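DNA replication and repair protein RecF (PDB 5Z69) binds ATP and probably single-stranded DNA, and serves as a recombination mediator in the RecFOR pathway of DNA repair. Local coordinates at residues G31-Y36 against G342-I347; G42-L47 against S58-K63; L320-M325 against F346-S351. All blocks are in the same frame, centred on the assembly; numbering follows the deposited sequence.

Contact 1: G31-Y36 against G342-I347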
loop_
_atom_site.group_PDB
_atom_site.type_symbol
_atom_site.label_atom_id
_atom_site.label_comp_id
_atom_site.label_asym_id
_atom_site.label_seq_id
_atom_site.Cartn_x
_atom_site.Cartn_y
_atom_site.Cartn_z
ATOM N N GLY A 31 27.669 -32.472 5.982
ATOM C CA GLY A 31 28.341 -31.226 5.658
ATOM C C GLY A 31 28.025 -30.782 4.248
ATOM O O GLY A 31 26.892 -30.908 3.804
ATOM N N VAL A 32 29.036 -30.291 3.541
ATOM C CA VAL A 32 28.860 -29.709 2.217
ATOM C C VAL A 32 28.909 -30.780 1.120
ATOM O O VAL A 32 29.906 -31.491 0.962
ATOM C CB VAL A 32 29.941 -28.627 1.942
ATOM C CG1 VAL A 32 29.860 -28.114 0.526
ATOM C CG2 VAL A 32 29.837 -27.471 2.973
ATOM N N ASN A 33 27.807 -30.903 0.383
ATOM C CA ASN A 33 27.781 -31.747 -0.804
ATOM C C ASN A 33 27.924 -30.830 -2.011
ATOM O O ASN A 33 26.985 -30.118 -2.361
ATOM C CB ASN A 33 26.485 -32.571 -0.874
ATOM C CG ASN A 33 26.371 -33.586 0.272
ATOM O OD1 ASN A 33 26.448 -34.779 0.050
ATOM N ND2 ASN A 33 26.187 -33.099 1.494
ATOM N N LEU A 34 29.112 -30.821 -2.615
ATOM C CA LEU A 34 29.399 -29.956 -3.755
ATOM C C LEU A 34 28.906 -30.620 -5.037
ATOM O O LEU A 34 29.310 -31.724 -5.362
ATOM C CB LEU A 34 30.902 -29.663 -3.838
ATOM C CG LEU A 34 31.437 -28.500 -4.685
ATOM C CD1 LEU A 34 31.757 -28.956 -6.091
ATOM C CD2 LEU A 34 30.476 -27.322 -4.712
ATOM N N ILE A 35 27.998 -29.954 -5.742
ATOM C CA ILE A 35 27.558 -30.452 -7.035
ATOM C C ILE A 35 28.008 -29.484 -8.115
ATOM O O ILE A 35 27.524 -28.361 -8.177
ATOM C CB ILE A 35 26.045 -30.616 -7.075
ATOM C CG1 ILE A 35 25.601 -31.599 -5.991
ATOM C CG2 ILE A 35 25.596 -31.079 -8.464
ATOM C CD1 ILE A 35 24.266 -31.254 -5.390
ATOM N N TYR A 36 28.954 -29.902 -8.942
ATOM C CA TYR A 36 29.515 -28.986 -9.927
ATOM C C TYR A 36 29.497 -29.568 -11.339
ATOM O O TYR A 36 29.452 -30.780 -11.537
ATOM C CB TYR A 36 30.947 -28.593 -9.550
ATOM C CG TYR A 36 31.988 -29.622 -9.938
ATOM C CD1 TYR A 36 32.202 -30.762 -9.162
ATOM C CD2 TYR A 36 32.762 -29.449 -11.081
ATOM C CE1 TYR A 36 33.153 -31.703 -9.528
ATOM C CE2 TYR A 36 33.709 -30.374 -11.452
ATOM C CZ TYR A 36 33.903 -31.499 -10.676
ATOM O OH TYR A 36 34.852 -32.413 -11.062
ATOM N N GLY A 342 27.073 -26.423 10.916
ATOM C CA GLY A 342 26.382 -27.600 11.428
ATOM C C GLY A 342 25.241 -28.130 10.552
ATOM O O GLY A 342 24.438 -28.944 11.008
ATOM N N PHE A 343 25.156 -27.668 9.308
ATOM C CA PHE A 343 24.100 -28.123 8.374
ATOM C C PHE A 343 24.596 -29.152 7.362
ATOM O O PHE A 343 25.760 -29.134 6.965
ATOM C CB PHE A 343 23.516 -26.942 7.566
ATOM C CG PHE A 343 22.894 -25.864 8.396
ATOM C CD1 PHE A 343 21.518 -25.823 8.588
ATOM C CD2 PHE A 343 23.684 -24.852 8.949
ATOM C CE1 PHE A 343 20.942 -24.827 9.334
ATOM C CE2 PHE A 343 23.121 -23.848 9.695
ATOM C CZ PHE A 343 21.747 -23.823 9.898
ATOM N N GLN A 344 23.711 -30.026 6.891
ATOM C CA GLN A 344 23.979 -30.642 5.600
ATOM C C GLN A 344 23.612 -29.589 4.543
ATOM O O GLN A 344 22.555 -28.972 4.634
ATOM C CB GLN A 344 23.178 -31.929 5.381
ATOM C CG GLN A 344 23.508 -32.612 4.058
ATOM C CD GLN A 344 22.591 -33.791 3.750
ATOM O OE1 GLN A 344 21.373 -33.708 3.930
ATOM N NE2 GLN A 344 23.172 -34.883 3.273
ATOM N N SER A 345 24.492 -29.354 3.572
ATOM C CA SER A 345 24.175 -28.410 2.502
ATOM C C SER A 345 24.454 -29.011 1.136
ATOM O O SER A 345 25.257 -29.922 0.998
ATOM C CB SER A 345 24.969 -27.088 2.663
ATOM O OG SER A 345 26.366 -27.348 2.708
ATOM N N PHE A 346 23.751 -28.492 0.135
ATOM C CA PHE A 346 23.945 -28.887 -1.242
ATOM C C PHE A 346 24.274 -27.625 -1.995
ATOM O O PHE A 346 23.463 -26.707 -2.053
ATOM C CB PHE A 346 22.692 -29.594 -1.800
ATOM C CG PHE A 346 22.447 -30.947 -1.174
ATOM C CD1 PHE A 346 22.907 -32.104 -1.791
ATOM C CD2 PHE A 346 21.782 -31.052 0.047
ATOM C CE1 PHE A 346 22.708 -33.355 -1.193
ATOM C CE2 PHE A 346 21.590 -32.297 0.662
ATOM C CZ PHE A 346 22.057 -33.451 0.041
ATOM N N ILE A 347 25.486 -27.567 -2.534
ATOM C CA ILE A 347 25.956 -26.362 -3.205
ATOM C C ILE A 347 26.295 -26.636 -4.669
ATOM O O ILE A 347 27.094 -27.526 -4.982
ATOM C CB ILE A 347 27.199 -25.767 -2.492
ATOM C CG1 ILE A 347 26.864 -25.397 -1.045
ATOM C CG2 ILE A 347 27.680 -24.517 -3.222
ATOM C CD1 ILE A 347 28.068 -24.876 -0.250
#
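Asn33 and Ser345 sit mid-way along a parallel ladder of backbone bonds. Asn33 N donates to Ser345 O at 2.8 Å, and Asn33 O accepts from Ile347 N at 3.0 Å. The ladder begins with Ser345 N to Gly31 O and ends with Ile35 N to Ile347 O. The two strand axes run within 21° of parallel. The Asn33 side chain adds a weak bond, Asn33 ND2 to Ser345 O at 3.3 Å, while its OD1 takes the backbone N of Cys29.

This ladder lies inside the mixed, mostly parallel sheet of a P-loop ATPase domain. Strand 32-36 is flanked there by 345-349 and 359-364, and it leads into the P-loop.

Side-chain packing divides between the two faces. On one, Asn33 CG lies anti to its carbonyl carbon (chi1 -65°), which sets the amide beside the Phe346 ring; the two stack with their planes 21° apart, Asn33 CB being 3.7 Å from Phe346 CD1. Ile35 CD1 comes to the edge of that ring, in its plane, 3.9 Å from Phe346 CD1. On the other face Val32 CG1 meets Ile347 CD1 at 3.8 Å, Ser345 OG rests against Val32 CG2, and Leu34 turns its CD2 onto the carbonyl oxygen of Ile347.

Contact 2: G42-L47 against S58-K63. With AGS (phosphothiophosphoric acid-adenylate ester), chain C.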
loop_
_atom_site.group_PDB
_atom_site.type_symbol
_atom_site.label_atom_id
_atom_site.label_comp_id
_atom_site.label_asym_id
_atom_site.label_seq_id
_atom_site.Cartn_x
_atom_site.Cartn_y
_atom_site.Cartn_z
ATOM N N GLY A 42 22.459 -30.390 -15.386
ATOM C CA GLY A 42 21.573 -31.028 -14.419
ATOM C C GLY A 42 21.728 -30.644 -12.946
ATOM O O GLY A 42 21.066 -31.221 -12.085
ATOM N N LYS A 43 22.575 -29.656 -12.656
ATOM C CA LYS A 43 22.787 -29.180 -11.290
ATOM C C LYS A 43 21.499 -28.687 -10.648
ATOM O O LYS A 43 21.165 -29.075 -9.533
ATOM C CB LYS A 43 23.821 -28.042 -11.254
ATOM C CG LYS A 43 25.218 -28.426 -11.673
ATOM C CD LYS A 43 26.148 -27.218 -11.695
ATOM C CE LYS A 43 25.821 -26.289 -12.858
ATOM N NZ LYS A 43 26.935 -25.336 -13.111
ATOM N N SER A 44 20.780 -27.804 -11.329
ATOM C CA SER A 44 19.605 -27.224 -10.697
ATOM C C SER A 44 18.455 -28.229 -10.705
ATOM O O SER A 44 17.605 -28.215 -9.812
ATOM C CB SER A 44 19.184 -25.918 -11.386
ATOM O OG SER A 44 18.795 -26.191 -12.723
ATOM N N ASN A 45 18.423 -29.088 -11.722
ATOM C CA ASN A 45 17.442 -30.160 -11.740
ATOM C C ASN A 45 17.560 -31.052 -10.476
ATOM O O ASN A 45 16.563 -31.469 -9.905
ATOM C CB ASN A 45 17.599 -31.014 -13.007
ATOM C CG ASN A 45 17.305 -30.230 -14.287
ATOM O OD1 ASN A 45 16.722 -29.161 -14.245
ATOM N ND2 ASN A 45 17.723 -30.772 -15.428
ATOM N N LEU A 46 18.781 -31.322 -10.035
ATOM C CA LEU A 46 18.947 -32.198 -8.870
ATOM C C LEU A 46 18.464 -31.489 -7.602
ATOM O O LEU A 46 17.797 -32.107 -6.751
ATOM C CB LEU A 46 20.397 -32.653 -8.737
ATOM C CG LEU A 46 20.746 -33.382 -7.435
ATOM C CD1 LEU A 46 19.963 -34.681 -7.268
ATOM C CD2 LEU A 46 22.243 -33.658 -7.393
ATOM N N LEU A 47 18.795 -30.207 -7.466
ATOM C CA LEU A 47 18.266 -29.408 -6.360
ATOM C C LEU A 47 16.747 -29.332 -6.410
ATOM O O LEU A 47 16.069 -29.412 -5.369
ATOM C CB LEU A 47 18.860 -27.998 -6.386
ATOM C CG LEU A 47 20.010 -27.744 -5.400
ATOM C CD1 LEU A 47 21.008 -28.867 -5.446
ATOM C CD2 LEU A 47 20.704 -26.444 -5.677
ATOM N N SER A 58 7.915 -27.718 -7.902
ATOM C CA SER A 58 9.139 -27.120 -8.427
ATOM C C SER A 58 9.410 -25.768 -7.770
ATOM O O SER A 58 8.536 -24.908 -7.774
ATOM C CB SER A 58 9.024 -26.925 -9.944
ATOM O OG SER A 58 10.109 -26.170 -10.456
ATOM N N PHE A 59 10.613 -25.554 -7.238
ATOM C CA PHE A 59 10.954 -24.230 -6.704
ATOM C C PHE A 59 11.075 -23.198 -7.823
ATOM O O PHE A 59 11.104 -22.010 -7.567
ATOM C CB PHE A 59 12.249 -24.258 -5.877
ATOM C CG PHE A 59 13.510 -24.375 -6.692
ATOM C CD1 PHE A 59 14.196 -23.242 -7.107
ATOM C CD2 PHE A 59 14.037 -25.619 -7.012
ATOM C CE1 PHE A 59 15.361 -23.349 -7.853
ATOM C CE2 PHE A 59 15.217 -25.737 -7.754
ATOM C CZ PHE A 59 15.874 -24.600 -8.177
ATOM N N ARG A 60 11.162 -23.658 -9.063
ATOM C CA ARG A 60 11.270 -22.744 -10.188
ATOM C C ARG A 60 9.896 -22.303 -10.684
ATOM O O ARG A 60 9.793 -21.462 -11.575
ATOM C CB ARG A 60 12.025 -23.395 -11.332
ATOM C CG ARG A 60 13.453 -23.746 -11.048
ATOM C CD ARG A 60 13.749 -25.062 -11.720
ATOM N NE ARG A 60 14.982 -25.014 -12.475
ATOM C CZ ARG A 60 15.549 -26.071 -13.035
ATOM N NH1 ARG A 60 14.987 -27.270 -12.928
ATOM N NH2 ARG A 60 16.681 -25.920 -13.709
ATOM N N GLY A 61 8.845 -22.887 -10.114
ATOM C CA GLY A 61 7.491 -22.571 -10.528
ATOM C C GLY A 61 7.024 -23.355 -11.742
ATOM O O GLY A 61 5.969 -23.051 -12.298
ATOM N N SER A 62 7.787 -24.370 -12.148
ATOM C CA SER A 62 7.431 -25.166 -13.332
ATOM C C SER A 62 6.240 -26.076 -13.084
ATOM O O SER A 62 6.041 -26.542 -11.971
ATOM C CB SER A 62 8.618 -26.005 -13.784
ATOM O OG SER A 62 9.795 -25.222 -13.834
ATOM N N LYS A 63 5.444 -26.326 -14.122
ATOM C CA LYS A 63 4.381 -27.319 -14.037
ATOM C C LYS A 63 5.010 -28.690 -13.871
ATOM O O LYS A 63 6.086 -28.936 -14.407
ATOM C CB LYS A 63 3.499 -27.323 -15.296
ATOM C CG LYS A 63 3.076 -25.951 -15.798
ATOM C CD LYS A 63 2.611 -26.050 -17.246
HETATM P PG AGS C . 21.988 -24.231 -12.858
HETATM S S1G AGS C . 23.064 -24.344 -11.231
HETATM O O2G AGS C . 22.776 -23.420 -13.941
HETATM O O3G AGS C . 20.701 -23.429 -12.489
HETATM P PB AGS C . 22.186 -26.328 -14.745
HETATM O O1B AGS C . 23.031 -27.533 -14.495
HETATM O O2B AGS C . 22.971 -25.230 -15.485
HETATM O O3B AGS C . 21.617 -25.681 -13.381
HETATM P PA AGS C . 19.723 -27.569 -15.301
HETATM O O1A AGS C . 20.062 -28.401 -14.057
HETATM O O2A AGS C . 18.584 -26.599 -15.217
HETATM O O3A AGS C . 21.018 -26.745 -15.742
HETATM O "O5'" AGS C . 19.511 -28.507 -16.519
HETATM C "C5'" AGS C . 18.424 -28.283 -17.374
HETATM C "C4'" AGS C . 18.769 -29.044 -18.617
HETATM O "O4'" AGS C . 17.897 -30.191 -18.723
HETATM C "C3'" AGS C . 18.583 -28.243 -19.901
HETATM O "O3'" AGS C . 19.561 -28.615 -20.867
HETATM C "C2'" AGS C . 17.142 -28.578 -20.295
HETATM O "O2'" AGS C . 16.931 -28.502 -21.701
HETATM C "C1'" AGS C . 17.009 -30.027 -19.811
HETATM N N9 AGS C . 15.667 -30.381 -19.378
HETATM C C8 AGS C . 14.768 -29.593 -18.700
HETATM N N7 AGS C . 13.619 -30.175 -18.470
HETATM C C5 AGS C . 13.764 -31.433 -19.027
HETATM C C6 AGS C . 12.900 -32.542 -19.126
HETATM N N6 AGS C . 11.663 -32.558 -18.620
HETATM N N1 AGS C . 13.351 -33.641 -19.771
HETATM C C2 AGS C . 14.590 -33.629 -20.272
HETATM N N3 AGS C . 15.495 -32.647 -20.244
HETATM C C4 AGS C . 15.016 -31.575 -19.601
#
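Asn45 and Arg60 join two well-separated backbones by their side chains; even Leu47 CA and Phe59 CA are 9.0 Å apart. Gly42 is the N-cap of helix 43-55. In the other segment, Ser58 to Gly61 form a type I turn in which Ser58 OG accepts from Arg60 N, an ST turn. The P-loop (Walker A), residues 37 to 44, runs into the first turn of the helix: Gly42 N and Lys43 N both donate to AGS O1B, at 3.0 Å and 2.8 Å. Asn45 N, one residue on, donates to AGS O1A at 2.9 Å.

Arg60 NH1 donates to Asn45 OD1 at 2.9 Å, the bond lying in the carbonyl plane and almost in that of the guanidinium, although the groups are turned 63° apart. Asn45 CG, anti to its carbonyl carbon (chi1 -64°), brings the amide round to Arg60. Glu48 gives NH1 a salt bridge. Arg60 NH2 is doubtful, being modelled too close to Ser44 OG. Asn45 ND2 donates to Asn20 OD1 and weakly to the ribose O4' of AGS. An alanine at Asn45 would probably deprive Arg60 NH1 of one acceptor, leaving Glu48 to hold it, and take the ND2 bond from Asn20 OD1. The Phe59 ring brings its edge, at Phe59 CE2, to Ser44 O (4.0 Å).

Beneath, Leu46 and Leu47 rest on Ile35 of strand 32-36, and Leu47 also on Phe346 and Thr348 of strand 345-349.

Contact 3: L320-M325 against F346-S351. With AGS (phosphothiophosphoric acid-adenylate ester), chain C.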
loop_
_atom_site.group_PDB
_atom_site.type_symbol
_atom_site.label_atom_id
_atom_site.label_comp_id
_atom_site.label_asym_id
_atom_site.label_seq_id
_atom_site.Cartn_x
_atom_site.Cartn_y
_atom_site.Cartn_z
ATOM N N LEU A 320 19.939 -25.738 0.654
ATOM C CA LEU A 320 20.164 -25.845 -0.783
ATOM C C LEU A 320 20.640 -24.507 -1.396
ATOM O O LEU A 320 19.924 -23.488 -1.333
ATOM C CB LEU A 320 18.876 -26.331 -1.467
ATOM C CG LEU A 320 18.277 -27.608 -0.837
ATOM C CD1 LEU A 320 16.972 -27.900 -1.526
ATOM C CD2 LEU A 320 19.239 -28.745 -0.948
ATOM N N LEU A 321 21.842 -24.516 -1.965
ATOM C CA LEU A 321 22.441 -23.284 -2.481
ATOM C C LEU A 321 22.628 -23.398 -3.983
ATOM O O LEU A 321 23.556 -24.059 -4.458
ATOM C CB LEU A 321 23.779 -23.002 -1.791
ATOM C CG LEU A 321 23.694 -22.309 -0.427
ATOM C CD1 LEU A 321 23.009 -23.216 0.583
ATOM C CD2 LEU A 321 25.073 -21.906 0.091
ATOM N N ASP A 322 21.720 -22.786 -4.732
ATOM C CA ASP A 322 21.742 -22.952 -6.179
ATOM C C ASP A 322 22.394 -21.772 -6.852
ATOM O O ASP A 322 21.812 -20.707 -6.902
ATOM C CB ASP A 322 20.332 -23.133 -6.731
ATOM C CG ASP A 322 20.331 -23.609 -8.178
ATOM O OD1 ASP A 322 21.355 -24.160 -8.630
ATOM O OD2 ASP A 322 19.304 -23.448 -8.859
ATOM N N ASP A 323 23.593 -21.983 -7.383
ATOM C CA ASP A 323 24.259 -20.985 -8.212
ATOM C C ASP A 323 24.371 -19.656 -7.471
ATOM O O ASP A 323 24.061 -18.603 -8.015
ATOM C CB ASP A 323 23.511 -20.813 -9.544
ATOM C CG ASP A 323 24.241 -19.907 -10.519
ATOM O OD1 ASP A 323 25.487 -19.805 -10.426
ATOM O OD2 ASP A 323 23.565 -19.291 -11.375
ATOM N N VAL A 324 24.808 -19.717 -6.218
ATOM C CA VAL A 324 24.896 -18.522 -5.394
ATOM C C VAL A 324 26.296 -18.432 -4.787
ATOM O O VAL A 324 26.611 -17.524 -4.022
ATOM C CB VAL A 324 23.783 -18.515 -4.301
ATOM C CG1 VAL A 324 24.042 -19.560 -3.222
ATOM C CG2 VAL A 324 23.593 -17.127 -3.706
ATOM N N MET A 325 27.158 -19.364 -5.174
ATOM C CA MET A 325 28.508 -19.409 -4.628
ATOM C C MET A 325 29.554 -18.964 -5.647
ATOM O O MET A 325 30.748 -19.041 -5.383
ATOM C CB MET A 325 28.835 -20.817 -4.122
ATOM C CG MET A 325 29.427 -20.856 -2.716
ATOM S SD MET A 325 28.359 -20.044 -1.503
ATOM C CE MET A 325 29.305 -20.325 -0.007
ATOM N N PHE A 346 23.751 -28.492 0.135
ATOM C CA PHE A 346 23.945 -28.887 -1.242
ATOM C C PHE A 346 24.274 -27.625 -1.995
ATOM O O PHE A 346 23.463 -26.707 -2.053
ATOM C CB PHE A 346 22.692 -29.594 -1.800
ATOM C CG PHE A 346 22.447 -30.947 -1.174
ATOM C CD1 PHE A 346 22.907 -32.104 -1.791
ATOM C CD2 PHE A 346 21.782 -31.052 0.047
ATOM C CE1 PHE A 346 22.708 -33.355 -1.193
ATOM C CE2 PHE A 346 21.590 -32.297 0.662
ATOM C CZ PHE A 346 22.057 -33.451 0.041
ATOM N N ILE A 347 25.486 -27.567 -2.534
ATOM C CA ILE A 347 25.956 -26.362 -3.205
ATOM C C ILE A 347 26.295 -26.636 -4.669
ATOM O O ILE A 347 27.094 -27.526 -4.982
ATOM C CB ILE A 347 27.199 -25.767 -2.492
ATOM C CG1 ILE A 347 26.864 -25.397 -1.045
ATOM C CG2 ILE A 347 27.680 -24.517 -3.222
ATOM C CD1 ILE A 347 28.068 -24.876 -0.250
ATOM N N THR A 348 25.689 -25.868 -5.569
ATOM C CA THR A 348 25.994 -26.026 -6.979
ATOM C C THR A 348 27.056 -25.032 -7.403
ATOM O O THR A 348 27.086 -23.885 -6.940
ATOM C CB THR A 348 24.743 -25.861 -7.881
ATOM O OG1 THR A 348 24.180 -24.565 -7.694
ATOM C CG2 THR A 348 23.697 -26.917 -7.546
ATOM N N HIS A 349 27.932 -25.473 -8.295
ATOM C CA HIS A 349 28.986 -24.596 -8.782
ATOM C C HIS A 349 29.483 -25.054 -10.148
ATOM O O HIS A 349 29.084 -26.099 -10.646
ATOM C CB HIS A 349 30.146 -24.542 -7.775
ATOM C CG HIS A 349 30.978 -23.300 -7.875
ATOM N ND1 HIS A 349 30.436 -22.064 -8.156
ATOM C CD2 HIS A 349 32.309 -23.101 -7.731
ATOM C CE1 HIS A 349 31.397 -21.159 -8.182
ATOM N NE2 HIS A 349 32.543 -21.762 -7.928
ATOM N N THR A 350 30.361 -24.248 -10.735
ATOM C CA THR A 350 31.009 -24.528 -12.010
ATOM C C THR A 350 32.270 -25.375 -11.836
ATOM O O THR A 350 32.574 -26.224 -12.670
ATOM C CB THR A 350 31.363 -23.201 -12.728
ATOM O OG1 THR A 350 30.164 -22.610 -13.242
ATOM C CG2 THR A 350 32.338 -23.426 -13.873
ATOM N N SER A 351 32.994 -25.155 -10.742
ATOM C CA SER A 351 34.235 -25.892 -10.481
ATOM C C SER A 351 34.205 -26.509 -9.099
ATOM O O SER A 351 33.350 -26.146 -8.283
ATOM C CB SER A 351 35.459 -24.975 -10.596
ATOM O OG SER A 351 35.592 -24.169 -9.437
HETATM P PG AGS C . 21.988 -24.231 -12.858
HETATM S S1G AGS C . 23.064 -24.344 -11.231
HETATM O O2G AGS C . 22.776 -23.420 -13.941
HETATM O O3G AGS C . 20.701 -23.429 -12.489
HETATM P PB AGS C . 22.186 -26.328 -14.745
HETATM O O1B AGS C . 23.031 -27.533 -14.495
HETATM O O2B AGS C . 22.971 -25.230 -15.485
HETATM O O3B AGS C . 21.617 -25.681 -13.381
HETATM P PA AGS C . 19.723 -27.569 -15.301
HETATM O O1A AGS C . 20.062 -28.401 -14.057
HETATM O O2A AGS C . 18.584 -26.599 -15.217
HETATM O O3A AGS C . 21.018 -26.745 -15.742
HETATM O "O5'" AGS C . 19.511 -28.507 -16.519
HETATM C "C5'" AGS C . 18.424 -28.283 -17.374
HETATM C "C4'" AGS C . 18.769 -29.044 -18.617
HETATM O "O4'" AGS C . 17.897 -30.191 -18.723
HETATM C "C3'" AGS C . 18.583 -28.243 -19.901
HETATM O "O3'" AGS C . 19.561 -28.615 -20.867
HETATM C "C2'" AGS C . 17.142 -28.578 -20.295
HETATM O "O2'" AGS C . 16.931 -28.502 -21.701
HETATM C "C1'" AGS C . 17.009 -30.027 -19.811
HETATM N N9 AGS C . 15.667 -30.381 -19.378
HETATM C C8 AGS C . 14.768 -29.593 -18.700
HETATM N N7 AGS C . 13.619 -30.175 -18.470
HETATM C C5 AGS C . 13.764 -31.433 -19.027
HETATM C C6 AGS C . 12.900 -32.542 -19.126
HETATM N N6 AGS C . 11.663 -32.558 -18.620
HETATM N N1 AGS C . 13.351 -33.641 -19.771
HETATM C C2 AGS C . 14.590 -33.629 -20.272
HETATM N N3 AGS C . 15.495 -32.647 -20.244
HETATM C C4 AGS C . 15.016 -31.575 -19.601
HETATM O O HOH W 1 25.859 -22.126 -5.012
HETATM O O HOH W 2 27.899 -21.264 -7.392
#
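Ile347 fits its two branches into separate neighbours on strand 318-321 and the loop after it. Ile347 CG1 lies beside Leu321, 4.0 Å from Leu321 CB, the two side chains pointing the same way. Ile347 CG2 is instead taken up by the bent Met325 chain, with Met325 CB 4.0 Å away and its CG close behind. On the opposite face of the sheet the bump is Leu320 CD2, which sits in the angle between the CB and the ring of Phe346, 3.6 Å from Phe346 CD2. Two straight backbone bonds set this register: Leu321 N to Phe346 O at 2.7 Å and Thr348 N to Leu321 O at 3.0 Å.

A hydrophobic strand running out into Asp322 and Asp323 fits the Walker B motif of ABC-type ATPases. His349, by its place after Thr348, could correspond to the switch histidine of that family, though here its ring turns to Asp354 and a water.

Past the ladder the chains part, and polar groups fill the widening wedge. Thr348 OG1, set between its own backbone N and carbonyl carbon (chi1 60°), plugs the bend at the two aspartates. Thr348 OG1 accepts from Asp323 N at 2.7 Å and donates to the anti lone pair of Asp322 OD1 at 3.0 Å. Asp322 OD1 also lies 3.1 Å from AGS S1G. Further out, two waters occupy the hollow: one donates to Leu321 O and Thr348 O while accepting from Val324 N, and the other bridges Met325 N, Thr348 O and His349 ND1. His349 NE2 is hydrogen-bonded to Asp354 OD1, and its CE1 comes near Met325 O.

From the N terminus, the first segment met is strand 32-36, which opens contact 1; its loop of some three hundred residues closes only when strand 345-349 arrives beside it. Contact 2 is nested inside that loop: helix 43-55 follows directly, and the chain turns back on its start at 58-63. Contact 3 opens late, at strand 318-321, and closes a short loop on the same strand that ends contact 1, sharing Phe346 and Ile347 with it. Strand 345-349 thus stands between the other two in one sheet. Helix 43-55 packs on the sheet shared by contacts 1 and 3, Leu47 reaching Asp322, and contacts 2 and 3 meet the nucleotide's phosphates together.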